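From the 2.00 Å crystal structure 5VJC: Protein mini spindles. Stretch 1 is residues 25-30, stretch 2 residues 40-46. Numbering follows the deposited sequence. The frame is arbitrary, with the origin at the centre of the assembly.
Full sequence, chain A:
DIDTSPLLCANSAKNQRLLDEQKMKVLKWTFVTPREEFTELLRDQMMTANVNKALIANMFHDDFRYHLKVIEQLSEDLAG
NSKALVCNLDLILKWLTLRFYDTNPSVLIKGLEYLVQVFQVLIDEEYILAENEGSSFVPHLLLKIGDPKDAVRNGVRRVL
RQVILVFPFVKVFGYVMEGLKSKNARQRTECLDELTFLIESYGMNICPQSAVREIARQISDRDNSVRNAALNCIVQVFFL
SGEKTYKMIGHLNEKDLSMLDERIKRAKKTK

Stretch 1 (25-30) KVLKWT
Stretch 2 40-46: ELLRDQM

Residues 25-30 lie against one side of the helix that carries residues 40-46. The helix begins before Glu40 and runs on past Met46. Its phi/psi values stay close to -60/-45 throughout. Three backbone hydrogen bonds fall within the stretch: Asp44 N to Glu40 O, Gln45 N to Leu41 O and Met46 N to Leu42 O, each 2.9 Å. Stretch 1 forms no regular helix or strand. Lys25 has phi/psi -87/-17. Val26 (-137/158), Leu27 (-55/135) and Lys28 (-66/136) follow in an extended path. Trp29 departs from it at -76/75, and Thr30 returns to -148/134. The turn at Trp29 is closed by a backbone hydrogen bond from Thr30 N to Lys28 O, 2.8 Å.

The register is set by two pairs. The CA atoms of Val26 and Leu41 are 7.6 Å apart, and those of Trp29 and Leu42 are 9.4 Å apart. The contact buries 267 Å², both sides summed. No hydrogen bond crosses it; the contact rests largely on apolar packing.

Leu41 gives up the most surface, 88 Å². Its CA-to-CB bond points toward stretch 1. Chi1 is t (167°) and chi2 is p (68°). Its two methyls meet different neighbours at closest approach. Leu41 CD1 lies 3.7 Å from Val26 CB. Leu41 CD2 lies 3.7 Å from the carbonyl oxygen Leu27 O and 4.1 Å from Leu27 CB. The approach to Leu27 O is a van der Waals contact, since a methyl carbon is no conventional donor. Leu41 CD2 is also 4.3 Å from Trp29 CE3, where it sits at the ring edge, near the ring plane. One leucine of the helix thus touches three residues of stretch 1.

Trp29 is buried and has 63 Å² covered by the helix. Its CA-to-CB bond points sideways, but the end of the side chain comes nearer. Chi1 is t (-161°) and chi2 is -98°. This conformation carries the six-membered ring to the helix, with Trp29 CH2 3.9 Å from Leu42 CB. That approach is oblique to the ring. Leu42 is buried, directs its CA-to-CB bond toward stretch 1 and has chi1 t (-178°) and chi2 p (62°). The indole nitrogen, Trp29 NE1, is hydrogen-bonded elsewhere in the structure.

Val26 has 43 Å² covered. Its CA-to-CB bond points toward the helix, and chi1 is m (-62°). Besides meeting Leu41, it reaches the next turn, where Val26 CG2 is 4.3 Å from Gln45 NE2. Gln45 has chi1 m (-71°), chi2 t (-179°) and chi3 -37°. Leu41 and Gln45 are four residues apart, so both lie on the helix side that faces Val26.

Leu27 remains exposed, with its CA-to-CB bond sideways and chi1 m (-65°), chi2 t (169°). The CA-to-CB bond of Lys28 points away from the helix; its chi1 to chi4 are all t, and it makes no contact across the stretches.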

ATOM      1  N   LYS A  25     -13.852 -19.823  -4.829  1.00 30.30           N
ATOM      2  CA  LYS A  25     -13.441 -20.709  -5.917  1.00 30.90           C
ATOM      3  C   LYS A  25     -11.972 -20.531  -6.300  1.00 38.37           C
ATOM      4  O   LYS A  25     -11.384 -21.388  -6.967  1.00 35.60           O
ATOM      5  CB  LYS A  25     -14.329 -20.485  -7.133  1.00 35.37           C
ATOM      6  CG  LYS A  25     -15.786 -20.888  -6.881  1.00 39.52           C
ATOM      7  CD  LYS A  25     -16.656 -20.604  -8.087  1.00 48.36           C
ATOM      8  CE  LYS A  25     -18.142 -20.761  -7.755  1.00 48.97           C
ATOM      9  NZ  LYS A  25     -18.984 -20.611  -8.977  1.00 57.66           N
ATOM     10  N   VAL A  26     -11.382 -19.416  -5.878  1.00 31.00           N
ATOM     11  CA  VAL A  26      -9.961 -19.180  -6.085  1.00 32.78           C
ATOM     12  C   VAL A  26      -9.387 -18.612  -4.806  1.00 32.26           C
ATOM     13  O   VAL A  26     -10.119 -18.056  -3.981  1.00 30.89           O
ATOM     14  CB  VAL A  26      -9.677 -18.202  -7.238  1.00 32.20           C
ATOM     15  CG1 VAL A  26     -10.185 -18.767  -8.569  1.00 31.93           C
ATOM     16  CG2 VAL A  26     -10.303 -16.821  -6.914  1.00 28.74           C
ATOM     17  N   LEU A  27      -8.078 -18.755  -4.642  1.00 31.91           N
ATOM     18  CA  LEU A  27      -7.395 -18.223  -3.471  1.00 33.61           C
ATOM     19  C   LEU A  27      -7.646 -16.736  -3.298  1.00 35.09           C
ATOM     20  O   LEU A  27      -7.582 -15.970  -4.255  1.00 29.48           O
ATOM     21  CB  LEU A  27      -5.887 -18.475  -3.568  1.00 34.06           C
ATOM     22  CG  LEU A  27      -5.508 -19.953  -3.528  1.00 38.95           C
ATOM     23  CD1 LEU A  27      -4.052 -20.168  -3.893  1.00 38.55           C
ATOM     24  CD2 LEU A  27      -5.799 -20.507  -2.145  1.00 48.71           C
ATOM     25  N   LYS A  28      -7.933 -16.325  -2.072  1.00 34.38           N
ATOM     26  CA  LYS A  28      -7.929 -14.908  -1.773  1.00 32.32           C
ATOM     27  C   LYS A  28      -6.498 -14.374  -1.900  1.00 32.92           C
ATOM     28  O   LYS A  28      -5.543 -15.016  -1.456  1.00 26.89           O
ATOM     29  CB  LYS A  28      -8.497 -14.656  -0.381  1.00 38.38           C
ATOM     30  CG  LYS A  28      -8.966 -13.238  -0.172  1.00 38.55           C
ATOM     31  CD  LYS A  28      -9.352 -13.023   1.274  1.00 46.90           C
ATOM     32  CE  LYS A  28      -9.526 -11.543   1.580  1.00 50.75           C
ATOM     33  NZ  LYS A  28      -9.302 -11.295   3.034  1.00 52.42           N
ATOM     34  N   TRP A  29      -6.350 -13.213  -2.533  1.00 32.36           N
ATOM     35  CA  TRP A  29      -5.027 -12.647  -2.767  1.00 32.76           C
ATOM     36  C   TRP A  29      -4.438 -12.028  -1.510  1.00 35.40           C
ATOM     37  O   TRP A  29      -4.387 -10.799  -1.367  1.00 32.88           O
ATOM     38  CB  TRP A  29      -5.073 -11.601  -3.874  1.00 28.75           C
ATOM     39  CG  TRP A  29      -3.715 -11.337  -4.458  1.00 29.40           C
ATOM     40  CD1 TRP A  29      -2.863 -10.302  -4.152  1.00 25.61           C
ATOM     41  CD2 TRP A  29      -3.041 -12.139  -5.450  1.00 27.53           C
ATOM     42  NE1 TRP A  29      -1.712 -10.407  -4.907  1.00 27.04           N
ATOM     43  CE2 TRP A  29      -1.796 -11.527  -5.704  1.00 24.46           C
ATOM     44  CE3 TRP A  29      -3.381 -13.310  -6.150  1.00 27.34           C
ATOM     45  CZ2 TRP A  29      -0.885 -12.043  -6.636  1.00 26.72           C
ATOM     46  CZ3 TRP A  29      -2.461 -13.832  -7.073  1.00 30.54           C
ATOM     47  CH2 TRP A  29      -1.229 -13.199  -7.301  1.00 28.65           C
ATOM     48  N   THR A  30      -3.985 -12.886  -0.607  1.00 33.67           N
ATOM     49  CA  THR A  30      -3.403 -12.461   0.659  1.00 32.24           C
ATOM     50  C   THR A  30      -2.346 -13.472   1.065  1.00 40.78           C
ATOM     51  O   THR A  30      -2.570 -14.680   0.962  1.00 41.14           O
ATOM     52  CB  THR A  30      -4.464 -12.340   1.779  1.00 39.36           C
ATOM     53  OG1 THR A  30      -3.805 -12.176   3.038  1.00 42.04           O
ATOM     54  CG2 THR A  30      -5.319 -13.595   1.846  1.00 39.11           C
ATOM     55  N   GLU A  40       0.438 -19.069 -10.353  1.00 32.38           N
ATOM     56  CA  GLU A  40      -0.353 -19.880 -11.292  1.00 36.36           C
ATOM     57  C   GLU A  40      -1.789 -19.394 -11.405  1.00 31.41           C
ATOM     58  O   GLU A  40      -2.346 -19.331 -12.501  1.00 31.24           O
ATOM     59  CB  GLU A  40      -0.333 -21.359 -10.887  1.00 35.06           C
ATOM     60  CG  GLU A  40       1.038 -22.006 -11.082  1.00 50.37           C
ATOM     61  CD  GLU A  40       1.691 -21.559 -12.388  1.00 58.36           C
ATOM     62  OE1 GLU A  40       1.073 -21.769 -13.461  1.00 61.31           O
ATOM     63  OE2 GLU A  40       2.803 -20.970 -12.337  1.00 56.75           O
ATOM     64  N   LEU A  41      -2.393 -19.045 -10.277  1.00 29.45           N
ATOM     65  CA  LEU A  41      -3.727 -18.427 -10.298  1.00 28.02           C
ATOM     66  C   LEU A  41      -3.748 -17.151 -11.145  1.00 27.09           C
ATOM     67  O   LEU A  41      -4.596 -16.979 -12.028  1.00 28.87           O
ATOM     68  CB  LEU A  41      -4.186 -18.114  -8.872  1.00 28.72           C
ATOM     69  CG  LEU A  41      -5.403 -17.194  -8.769  1.00 30.78           C
ATOM     70  CD1 LEU A  41      -6.635 -17.922  -9.310  1.00 31.78           C
ATOM     71  CD2 LEU A  41      -5.606 -16.774  -7.334  1.00 31.39           C
ATOM     72  N   LEU A  42      -2.819 -16.237 -10.885  1.00 27.17           N
ATOM     73  CA  LEU A  42      -2.808 -14.978 -11.637  1.00 25.81           C
ATOM     74  C   LEU A  42      -2.602 -15.223 -13.146  1.00 22.90           C
ATOM     75  O   LEU A  42      -3.222 -14.560 -13.992  1.00 25.65           O
ATOM     76  CB  LEU A  42      -1.717 -14.034 -11.118  1.00 26.30           C
ATOM     77  CG  LEU A  42      -1.664 -12.677 -11.812  1.00 23.63           C
ATOM     78  CD1 LEU A  42      -2.980 -11.913 -11.601  1.00 21.79           C
ATOM     79  CD2 LEU A  42      -0.472 -11.855 -11.287  1.00 23.92           C
ATOM     80  N   ARG A  43      -1.707 -16.137 -13.483  1.00 25.95           N
ATOM     81  CA  ARG A  43      -1.469 -16.412 -14.890  1.00 31.02           C
ATOM     82  C   ARG A  43      -2.732 -17.026 -15.537  1.00 26.93           C
ATOM     83  O   ARG A  43      -3.122 -16.641 -16.633  1.00 28.54           O
ATOM     84  CB  ARG A  43      -0.258 -17.333 -15.071  1.00 30.71           C
ATOM     85  CG  ARG A  43       0.106 -17.520 -16.547  1.00 34.74           C
ATOM     86  CD  ARG A  43       1.358 -18.403 -16.784  1.00 38.79           C
ATOM     87  NE  ARG A  43       1.685 -18.360 -18.211  1.00 48.37           N
ATOM     88  CZ  ARG A  43       2.915 -18.247 -18.713  1.00 53.77           C
ATOM     89  NH1 ARG A  43       3.972 -18.193 -17.901  1.00 43.36           N
ATOM     90  NH2 ARG A  43       3.085 -18.199 -20.034  1.00 47.14           N
ATOM     91  N   ASP A  44      -3.371 -17.956 -14.834  1.00 30.00           N
ATOM     92  CA  ASP A  44      -4.664 -18.514 -15.270  1.00 28.84           C
ATOM     93  C   ASP A  44      -5.700 -17.426 -15.550  1.00 33.36           C
ATOM     94  O   ASP A  44      -6.331 -17.403 -16.614  1.00 31.23           O
ATOM     95  CB  ASP A  44      -5.203 -19.474 -14.208  1.00 33.22           C
ATOM     96  CG  ASP A  44      -4.562 -20.860 -14.292  1.00 42.72           C
ATOM     97  OD1 ASP A  44      -3.657 -21.036 -15.133  1.00 44.51           O
ATOM     98  OD2 ASP A  44      -4.951 -21.769 -13.515  1.00 50.39           O
ATOM     99  N   GLN A  45      -5.863 -16.506 -14.598  1.00 31.55           N
ATOM    100  CA  GLN A  45      -6.843 -15.432 -14.735  1.00 30.46           C
ATOM    101  C   GLN A  45      -6.508 -14.489 -15.874  1.00 31.29           C
ATOM    102  O   GLN A  45      -7.406 -13.989 -16.543  1.00 29.27           O
ATOM    103  CB  GLN A  45      -6.961 -14.631 -13.438  1.00 25.74           C
ATOM    104  CG  GLN A  45      -7.644 -15.397 -12.310  1.00 28.12           C
ATOM    105  CD  GLN A  45      -7.759 -14.555 -11.061  1.00 31.92           C
ATOM    106  OE1 GLN A  45      -6.846 -13.779 -10.738  1.00 30.67           O
ATOM    107  NE2 GLN A  45      -8.882 -14.675 -10.362  1.00 28.08           N
ATOM    108  N   MET A  46      -5.222 -14.231 -16.093  1.00 27.68           N
ATOM    109  CA  MET A  46      -4.847 -13.349 -17.201  1.00 29.27           C
ATOM    110  C   MET A  46      -5.120 -14.045 -18.533  1.00 30.83           C
ATOM    111  O   MET A  46      -5.542 -13.406 -19.503  1.00 32.14           O
ATOM    112  CB  MET A  46      -3.381 -12.943 -17.124  1.00 26.37           C
ATOM    113  CG  MET A  46      -3.084 -11.855 -16.088  1.00 26.40           C
ATOM    114  SD  MET A  46      -1.333 -11.500 -16.159  1.00 30.92           S
ATOM    115  CE  MET A  46      -1.219 -10.211 -14.888  1.00 24.07           C
TER